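2-amino-4-hydroxy-6-hydroxymethyldihydropteridine pyrophosphokinase (Haemophilus influenzae, PDB 1CBK) probably catalyses the transfer of pyrophosphate from ATP to 6-hydroxymethyl-7,8-dihydropterin, a step of folate biosynthesis. Local coordinates at residues A[29-43]-A[54-66]. Numbering follows the deposited sequence.
Sequences LSNTHLVTTSSFYKS and YVNAVAKIETELS. With ROI (7,8-dihydro-7,7-dimethyl-6-hydroxypterin), chain D.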
ATOM      1  N   LEU A  29     -17.529 -16.423  16.567  1.00 10.51           N
ATOM      2  CA  LEU A  29     -16.379 -17.320  16.519  1.00 11.38           C
ATOM      3  C   LEU A  29     -16.030 -17.880  17.905  1.00 11.15           C
ATOM      4  O   LEU A  29     -16.077 -17.176  18.906  1.00 10.44           O
ATOM      5  CB  LEU A  29     -15.151 -16.578  15.944  1.00 13.04           C
ATOM      6  CG  LEU A  29     -15.168 -16.218  14.461  1.00 10.39           C
ATOM      7  CD1 LEU A  29     -13.905 -15.444  14.113  1.00  9.21           C
ATOM      8  CD2 LEU A  29     -15.303 -17.481  13.624  1.00  8.50           C
ATOM      9  N   SER A  30     -15.684 -19.159  17.955  1.00 13.14           N
ATOM     10  CA  SER A  30     -15.294 -19.775  19.215  1.00 15.56           C
ATOM     11  C   SER A  30     -14.058 -19.052  19.724  1.00 14.67           C
ATOM     12  O   SER A  30     -13.235 -18.590  18.926  1.00 15.46           O
ATOM     13  CB  SER A  30     -14.896 -21.232  19.007  1.00 18.33           C
ATOM     14  OG  SER A  30     -15.970 -21.993  18.492  1.00 32.46           O
ATOM     15  N   ASN A  31     -13.959 -18.939  21.042  1.00 13.41           N
ATOM     16  CA  ASN A  31     -12.808 -18.346  21.714  1.00 13.50           C
ATOM     17  C   ASN A  31     -12.465 -16.958  21.236  1.00 13.25           C
ATOM     18  O   ASN A  31     -11.300 -16.555  21.299  1.00 13.88           O
ATOM     19  CB  ASN A  31     -11.594 -19.272  21.558  1.00 11.12           C
ATOM     20  CG  ASN A  31     -11.778 -20.589  22.278  1.00 17.39           C
ATOM     21  OD1 ASN A  31     -12.360 -20.634  23.358  1.00 26.71           O
ATOM     22  ND2 ASN A  31     -11.312 -21.671  21.673  1.00 16.12           N
ATOM     23  N   THR A  32     -13.494 -16.201  20.869  1.00 12.37           N
ATOM     24  CA  THR A  32     -13.317 -14.855  20.350  1.00  8.39           C
ATOM     25  C   THR A  32     -14.471 -14.013  20.857  1.00  8.97           C
ATOM     26  O   THR A  32     -15.589 -14.500  20.997  1.00 11.68           O
ATOM     27  CB  THR A  32     -13.308 -14.885  18.813  1.00  8.42           C
ATOM     28  OG1 THR A  32     -12.351 -15.857  18.364  1.00  7.47           O
ATOM     29  CG2 THR A  32     -12.981 -13.508  18.222  1.00  6.87           C
ATOM     30  N   HIS A  33     -14.166 -12.774  21.223  1.00  8.07           N
ATOM     31  CA  HIS A  33     -15.155 -11.828  21.720  1.00  6.87           C
ATOM     32  C   HIS A  33     -14.987 -10.536  20.924  1.00  7.43           C
ATOM     33  O   HIS A  33     -13.877 -10.011  20.855  1.00  8.36           O
ATOM     34  CB  HIS A  33     -14.917 -11.530  23.211  1.00  5.22           C
ATOM     35  CG  HIS A  33     -15.771 -10.419  23.747  1.00  9.12           C
ATOM     36  ND1 HIS A  33     -17.149 -10.412  23.623  1.00  7.90           N
ATOM     37  CD2 HIS A  33     -15.444  -9.245  24.341  1.00  9.86           C
ATOM     38  CE1 HIS A  33     -17.632  -9.284  24.108  1.00  5.33           C
ATOM     39  NE2 HIS A  33     -16.619  -8.553  24.548  1.00 11.16           N
ATOM     40  N   LEU A  34     -16.061 -10.073  20.294  1.00  7.11           N
ATOM     41  CA  LEU A  34     -16.043  -8.819  19.543  1.00  8.33           C
ATOM     42  C   LEU A  34     -16.186  -7.718  20.570  1.00  9.77           C
ATOM     43  O   LEU A  34     -17.233  -7.595  21.210  1.00 10.46           O
ATOM     44  CB  LEU A  34     -17.216  -8.757  18.543  1.00  8.42           C
ATOM     45  CG  LEU A  34     -17.440  -7.459  17.741  1.00  8.04           C
ATOM     46  CD1 LEU A  34     -16.196  -7.194  16.902  1.00  5.90           C
ATOM     47  CD2 LEU A  34     -18.665  -7.599  16.820  1.00  6.70           C
ATOM     48  N   VAL A  35     -15.137  -6.918  20.747  1.00 10.72           N
ATOM     49  CA  VAL A  35     -15.178  -5.856  21.747  1.00  9.45           C
ATOM     50  C   VAL A  35     -15.903  -4.595  21.314  1.00  9.82           C
ATOM     51  O   VAL A  35     -16.737  -4.070  22.043  1.00  9.81           O
ATOM     52  CB  VAL A  35     -13.764  -5.491  22.243  1.00  8.14           C
ATOM     53  CG1 VAL A  35     -13.848  -4.412  23.309  1.00  9.81           C
ATOM     54  CG2 VAL A  35     -13.081  -6.711  22.781  1.00  7.93           C
ATOM     55  N   THR A  36     -15.541  -4.069  20.153  1.00 11.66           N
ATOM     56  CA  THR A  36     -16.165  -2.852  19.665  1.00  9.89           C
ATOM     57  C   THR A  36     -15.877  -2.784  18.169  1.00  8.77           C
ATOM     58  O   THR A  36     -14.998  -3.489  17.674  1.00  8.68           O
ATOM     59  CB  THR A  36     -15.595  -1.594  20.421  1.00 12.28           C
ATOM     60  OG1 THR A  36     -16.360  -0.427  20.088  1.00 16.75           O
ATOM     61  CG2 THR A  36     -14.140  -1.356  20.072  1.00  7.53           C
ATOM     62  N   THR A  37     -16.651  -1.958  17.468  1.00  9.30           N
ATOM     63  CA  THR A  37     -16.535  -1.748  16.037  1.00  9.65           C
ATOM     64  C   THR A  37     -16.636  -0.237  15.819  1.00  8.56           C
ATOM     65  O   THR A  37     -17.430   0.441  16.477  1.00  7.93           O
ATOM     66  CB  THR A  37     -17.701  -2.438  15.265  1.00 13.18           C
ATOM     67  OG1 THR A  37     -17.757  -3.824  15.626  1.00 13.74           O
ATOM     68  CG2 THR A  37     -17.498  -2.310  13.742  1.00 10.68           C
ATOM     69  N   SER A  38     -15.809   0.283  14.926  1.00  6.77           N
ATOM     70  CA  SER A  38     -15.823   1.692  14.603  1.00  8.05           C
ATOM     71  C   SER A  38     -17.126   1.993  13.841  1.00  8.51           C
ATOM     72  O   SER A  38     -17.919   1.082  13.577  1.00  8.24           O
ATOM     73  CB  SER A  38     -14.666   1.980  13.650  1.00  9.89           C
ATOM     74  OG  SER A  38     -14.886   1.307  12.408  1.00  8.71           O
ATOM     75  N   SER A  39     -17.323   3.272  13.516  1.00  6.30           N
ATOM     76  CA  SER A  39     -18.455   3.716  12.697  1.00  8.80           C
ATOM     77  C   SER A  39     -18.176   3.161  11.288  1.00  8.11           C
ATOM     78  O   SER A  39     -17.057   2.704  11.006  1.00  6.45           O
ATOM     79  CB  SER A  39     -18.461   5.244  12.609  1.00  6.86           C
ATOM     80  OG  SER A  39     -18.677   5.849  13.871  1.00  8.24           O
ATOM     81  N   PHE A  40     -19.188   3.178  10.419  1.00 10.01           N
ATOM     82  CA  PHE A  40     -19.049   2.710   9.041  1.00  7.24           C
ATOM     83  C   PHE A  40     -18.753   3.984   8.230  1.00  8.74           C
ATOM     84  O   PHE A  40     -19.447   5.006   8.386  1.00  8.55           O
ATOM     85  CB  PHE A  40     -20.348   2.066   8.549  1.00  8.10           C
ATOM     86  CG  PHE A  40     -20.585   0.656   9.047  1.00  6.38           C
ATOM     87  CD1 PHE A  40     -19.873   0.132  10.125  1.00  6.51           C
ATOM     88  CD2 PHE A  40     -21.556  -0.149   8.440  1.00  9.58           C
ATOM     89  CE1 PHE A  40     -20.126  -1.170  10.600  1.00  7.27           C
ATOM     90  CE2 PHE A  40     -21.826  -1.451   8.905  1.00  8.60           C
ATOM     91  CZ  PHE A  40     -21.110  -1.960   9.984  1.00 10.69           C
ATOM     92  N   TYR A  41     -17.740   3.923   7.364  1.00  7.60           N
ATOM     93  CA  TYR A  41     -17.331   5.087   6.580  1.00  7.38           C
ATOM     94  C   TYR A  41     -17.458   4.780   5.114  1.00  7.39           C
ATOM     95  O   TYR A  41     -16.947   3.751   4.695  1.00  7.17           O
ATOM     96  CB  TYR A  41     -15.850   5.432   6.841  1.00  5.05           C
ATOM     97  CG  TYR A  41     -15.556   5.912   8.244  1.00  8.56           C
ATOM     98  CD1 TYR A  41     -15.413   5.003   9.297  1.00  9.03           C
ATOM     99  CD2 TYR A  41     -15.485   7.274   8.522  1.00  7.39           C
ATOM    100  CE1 TYR A  41     -15.215   5.440  10.603  1.00  7.80           C
ATOM    101  CE2 TYR A  41     -15.286   7.725   9.826  1.00  9.91           C
ATOM    102  CZ  TYR A  41     -15.159   6.807  10.852  1.00 13.08           C
ATOM    103  OH  TYR A  41     -15.012   7.245  12.145  1.00 17.18           O
ATOM    104  N   LYS A  42     -18.116   5.676   4.364  1.00  6.65           N
ATOM    105  CA  LYS A  42     -18.275   5.537   2.910  1.00  8.42           C
ATOM    106  C   LYS A  42     -17.060   6.285   2.343  1.00  8.57           C
ATOM    107  O   LYS A  42     -16.898   7.491   2.567  1.00 10.05           O
ATOM    108  CB  LYS A  42     -19.584   6.172   2.440  1.00  8.75           C
ATOM    109  CG  LYS A  42     -19.880   5.984   0.934  1.00 12.59           C
ATOM    110  CD  LYS A  42     -21.337   6.331   0.649  1.00 22.60           C
ATOM    111  CE  LYS A  42     -21.762   5.999  -0.775  1.00 29.08           C
ATOM    112  NZ  LYS A  42     -21.516   7.118  -1.736  1.00 33.42           N
ATOM    113  N   SER A  43     -16.226   5.579   1.594  1.00  9.27           N
ATOM    114  CA  SER A  43     -15.008   6.167   1.084  1.00  9.70           C
ATOM    115  C   SER A  43     -14.841   5.999  -0.418  1.00 11.05           C
ATOM    116  O   SER A  43     -15.336   5.040  -1.003  1.00 12.39           O
ATOM    117  CB  SER A  43     -13.823   5.503   1.801  1.00  6.05           C
ATOM    118  OG  SER A  43     -13.830   4.095   1.572  1.00  7.04           O
ATOM    119  N   TYR A  54     -16.791   2.532  -1.376  1.00  9.56           N
ATOM    120  CA  TYR A  54     -16.750   1.448  -0.406  1.00  6.59           C
ATOM    121  C   TYR A  54     -17.326   1.841   0.922  1.00  7.14           C
ATOM    122  O   TYR A  54     -17.470   3.036   1.208  1.00  8.60           O
ATOM    123  CB  TYR A  54     -15.301   1.033  -0.162  1.00  5.56           C
ATOM    124  CG  TYR A  54     -14.724   0.160  -1.239  1.00  7.93           C
ATOM    125  CD1 TYR A  54     -14.328   0.695  -2.478  1.00  8.41           C
ATOM    126  CD2 TYR A  54     -14.569  -1.201  -1.023  1.00  7.14           C
ATOM    127  CE1 TYR A  54     -13.781  -0.142  -3.474  1.00  7.37           C
ATOM    128  CE2 TYR A  54     -14.031  -2.036  -2.007  1.00  7.68           C
ATOM    129  CZ  TYR A  54     -13.639  -1.508  -3.216  1.00  7.62           C
ATOM    130  OH  TYR A  54     -13.118  -2.364  -4.138  1.00 11.85           O
ATOM    131  N   VAL A  55     -17.718   0.835   1.707  1.00  7.45           N
ATOM    132  CA  VAL A  55     -18.170   1.052   3.089  1.00  7.05           C
ATOM    133  C   VAL A  55     -17.076   0.291   3.885  1.00  6.98           C
ATOM    134  O   VAL A  55     -16.773  -0.880   3.580  1.00  7.00           O
ATOM    135  CB  VAL A  55     -19.599   0.537   3.388  1.00  5.66           C
ATOM    136  CG1 VAL A  55     -19.955   0.801   4.866  1.00  3.57           C
ATOM    137  CG2 VAL A  55     -20.609   1.274   2.515  1.00  5.47           C
ATOM    138  N   ASN A  56     -16.427   1.009   4.807  1.00  5.11           N
ATOM    139  CA  ASN A  56     -15.322   0.488   5.598  1.00  6.73           C
ATOM    140  C   ASN A  56     -15.498   0.597   7.103  1.00  6.70           C
ATOM    141  O   ASN A  56     -16.167   1.493   7.592  1.00  7.28           O
ATOM    142  CB  ASN A  56     -14.024   1.234   5.235  1.00  4.58           C
ATOM    143  CG  ASN A  56     -13.473   0.832   3.880  1.00  4.64           C
ATOM    144  OD1 ASN A  56     -13.568   1.583   2.916  1.00  7.07           O
ATOM    145  ND2 ASN A  56     -12.855  -0.331   3.814  1.00  9.97           N
ATOM    146  N   ALA A  57     -14.861  -0.314   7.831  1.00  6.37           N
ATOM    147  CA  ALA A  57     -14.911  -0.304   9.283  1.00  6.11           C
ATOM    148  C   ALA A  57     -13.731  -1.115   9.784  1.00  5.60           C
ATOM    149  O   ALA A  57     -13.020  -1.763   9.001  1.00  4.27           O
ATOM    150  CB  ALA A  57     -16.241  -0.901   9.811  1.00  5.96           C
ATOM    151  N   VAL A  58     -13.501  -1.023  11.090  1.00  5.26           N
ATOM    152  CA  VAL A  58     -12.427  -1.756  11.772  1.00  5.68           C
ATOM    153  C   VAL A  58     -13.074  -2.277  13.048  1.00  4.17           C
ATOM    154  O   VAL A  58     -13.768  -1.525  13.745  1.00  3.56           O
ATOM    155  CB  VAL A  58     -11.187  -0.842  12.153  1.00  4.97           C
ATOM    156  CG1 VAL A  58     -10.146  -1.660  12.951  1.00  3.42           C
ATOM    157  CG2 VAL A  58     -10.495  -0.291  10.885  1.00  2.70           C
ATOM    158  N   ALA A  59     -12.872  -3.560  13.320  1.00  4.93           N
ATOM    159  CA  ALA A  59     -13.410  -4.207  14.515  1.00  7.77           C
ATOM    160  C   ALA A  59     -12.278  -4.627  15.459  1.00  7.07           C
ATOM    161  O   ALA A  59     -11.185  -5.009  15.012  1.00  8.57           O
ATOM    162  CB  ALA A  59     -14.243  -5.439  14.112  1.00  6.94           C
ATOM    163  N   LYS A  60     -12.540  -4.551  16.755  1.00  5.61           N
ATOM    164  CA  LYS A  60     -11.562  -4.938  17.764  1.00  6.54           C
ATOM    165  C   LYS A  60     -12.052  -6.212  18.408  1.00  6.68           C
ATOM    166  O   LYS A  60     -13.217  -6.283  18.839  1.00  7.58           O
ATOM    167  CB  LYS A  60     -11.450  -3.841  18.827  1.00  8.14           C
ATOM    168  CG  LYS A  60     -10.507  -4.153  20.000  1.00 11.22           C
ATOM    169  CD  LYS A  60     -10.567  -3.024  21.058  1.00  6.94           C
ATOM    170  CE  LYS A  60      -9.699  -3.340  22.252  1.00  8.74           C
ATOM    171  NZ  LYS A  60      -9.665  -2.209  23.235  1.00 10.15           N
ATOM    172  N   ILE A  61     -11.199  -7.233  18.453  1.00  6.50           N
ATOM    173  CA  ILE A  61     -11.581  -8.505  19.075  1.00  8.37           C
ATOM    174  C   ILE A  61     -10.531  -8.968  20.089  1.00 11.62           C
ATOM    175  O   ILE A  61      -9.393  -8.514  20.046  1.00 10.40           O
ATOM    176  CB  ILE A  61     -11.761  -9.676  18.044  1.00  8.17           C
ATOM    177  CG1 ILE A  61     -10.455  -9.951  17.294  1.00  5.78           C
ATOM    178  CG2 ILE A  61     -12.956  -9.425  17.094  1.00  7.20           C
ATOM    179  CD1 ILE A  61     -10.491 -11.245  16.484  1.00  2.00           C
ATOM    180  N   GLU A  62     -10.939  -9.873  20.991  1.00 11.85           N
ATOM    181  CA  GLU A  62     -10.073 -10.488  22.006  1.00 10.79           C
ATOM    182  C   GLU A  62     -10.243 -11.938  21.647  1.00 11.84           C
ATOM    183  O   GLU A  62     -11.369 -12.446  21.634  1.00 12.01           O
ATOM    184  CB  GLU A  62     -10.597 -10.213  23.412  1.00  9.72           C
ATOM    185  CG  GLU A  62     -10.449  -8.733  23.806  1.00 18.47           C
ATOM    186  CD  GLU A  62     -11.099  -8.334  25.151  1.00 26.38           C
ATOM    187  OE1 GLU A  62     -11.844  -9.144  25.766  1.00 28.85           O
ATOM    188  OE2 GLU A  62     -10.853  -7.179  25.581  1.00 26.59           O
ATOM    189  N   THR A  63      -9.160 -12.593  21.253  1.00 10.52           N
ATOM    190  CA  THR A  63      -9.247 -13.970  20.837  1.00  9.47           C
ATOM    191  C   THR A  63      -8.123 -14.846  21.369  1.00 13.85           C
ATOM    192  O   THR A  63      -7.035 -14.360  21.741  1.00 13.24           O
ATOM    193  CB  THR A  63      -9.275 -14.050  19.275  1.00  7.37           C
ATOM    194  OG1 THR A  63      -9.553 -15.388  18.849  1.00 11.66           O
ATOM    195  CG2 THR A  63      -7.946 -13.633  18.678  1.00  5.19           C
ATOM    196  N   GLU A  64      -8.394 -16.146  21.391  1.00 13.81           N
ATOM    197  CA  GLU A  64      -7.417 -17.134  21.812  1.00 13.59           C
ATOM    198  C   GLU A  64      -7.038 -17.960  20.593  1.00 13.60           C
ATOM    199  O   GLU A  64      -6.233 -18.888  20.697  1.00 15.34           O
ATOM    200  CB  GLU A  64      -7.952 -17.997  22.952  1.00 15.61           C
ATOM    201  CG  GLU A  64      -8.239 -17.147  24.205  1.00 25.81           C
ATOM    202  CD  GLU A  64      -8.488 -17.968  25.467  1.00 30.92           C
ATOM    203  OE1 GLU A  64      -8.552 -19.216  25.382  1.00 38.04           O
ATOM    204  OE2 GLU A  64      -8.610 -17.362  26.551  1.00 33.43           O
ATOM    205  N   LEU A  65      -7.604 -17.607  19.432  1.00 10.06           N
ATOM    206  CA  LEU A  65      -7.270 -18.295  18.185  1.00 11.95           C
ATOM    207  C   LEU A  65      -5.861 -17.850  17.774  1.00 13.03           C
ATOM    208  O   LEU A  65      -5.488 -16.688  17.987  1.00 11.46           O
ATOM    209  CB  LEU A  65      -8.267 -17.931  17.049  1.00 12.07           C
ATOM    210  CG  LEU A  65      -9.763 -18.304  17.157  1.00 17.67           C
ATOM    211  CD1 LEU A  65     -10.561 -17.771  15.957  1.00 13.42           C
ATOM    212  CD2 LEU A  65      -9.932 -19.806  17.264  1.00 15.62           C
ATOM    213  N   SER A  66      -5.070 -18.782  17.244  1.00 14.59           N
ATOM    214  CA  SER A  66      -3.716 -18.476  16.772  1.00 14.78           C
ATOM    215  C   SER A  66      -3.885 -17.625  15.499  1.00 15.07           C
ATOM    216  O   SER A  66      -4.983 -17.559  14.924  1.00 15.51           O
ATOM    217  CB  SER A  66      -2.968 -19.773  16.456  1.00 13.92           C
ATOM    218  OG  SER A  66      -3.449 -20.345  15.258  1.00 16.85           O
TER
HETATM  219  N1  ROI D 601     -11.079   1.232  -1.668  1.00  4.07           N
HETATM  220  C2  ROI D 601     -11.759   1.622  -0.534  1.00  3.61           C
HETATM  221  N2  ROI D 601     -12.159   2.919  -0.455  1.00  3.50           N
HETATM  222  N3  ROI D 601     -12.039   0.776   0.486  1.00  5.78           N
HETATM  223  C4  ROI D 601     -11.653  -0.518   0.468  1.00  2.56           C
HETATM  224  O4  ROI D 601     -11.940  -1.313   1.378  1.00  9.20           O
HETATM  225  C4A ROI D 601     -10.896  -0.986  -0.656  1.00  3.34           C
HETATM  226  N5  ROI D 601     -10.486  -2.220  -0.705  1.00  6.10           N
HETATM  227  C6  ROI D 601      -9.759  -2.745  -1.753  1.00 10.62           C
HETATM  228  C7  ROI D 601      -9.247  -1.785  -2.860  1.00 11.39           C
HETATM  229  C16 ROI D 601      -7.739  -1.396  -2.610  1.00  7.11           C
HETATM  230  C15 ROI D 601      -9.460  -2.392  -4.253  1.00  9.55           C
HETATM  231  N8  ROI D 601      -9.947  -0.464  -2.841  1.00  8.75           N
HETATM  232  C8A ROI D 601     -10.647  -0.015  -1.735  1.00  6.18           C
HETATM  233  O9  ROI D 601      -9.555  -4.000  -1.705  1.00 13.26           O
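Asn56 OD1 is gripped by two donors, Ser43 OG at 2.9 Å, lying in the plane of the amide C=O, and N3 of the bound dihydropterin at 3.0 Å. Ser43 and Asn56 line the pterin pocket at one end of an antiparallel beta hairpin, strands 32-43 and 54-63, within the antiparallel sheet of the HPPK fold. Asn56 turns the other end of its amide to the ligand as well: ND2 donates to O4 of the pterin at 2.8 Å and also to Leu8 O on the adjoining strand, which fixes the rotation of the group. Ser43 OG, set between its own backbone N and carbonyl carbon (chi1 59°), hands its proton to Asn56 and accepts from the pterin amino N2. The Tyr54 ring covers one face of the bicycle, C8A lying 3.5 Å above the ring centre, while Phe123 from helix 122-131 touches Asn56. Away from the pocket the pairing is broken by a short loop and shifted by a bulge. Where the strand bends at Ser38, its OG replaces a backbone carbonyl, accepting from Val58 N and donating to Ser39 O. Farther on, Val35 and Thr36 together face Lys60 in a classic beta bulge; Val35 N bonds to Lys60 O at 2.8 Å, and Val35 CG2 presses against the extended Glu62 chain. Next to helix 15-27, Phe40 CD1 meets the Ala57 methyl and Phe40 CB meets Val55 CG1, whose side chain lies on the face away from Tyr54 and Asn56. At the far end Thr63 OG1 accepts from Leu65 N in an ST turn and lies 2.9 Å from Thr32 OG1, which donates to Ser30 O from above the carbonyl plane.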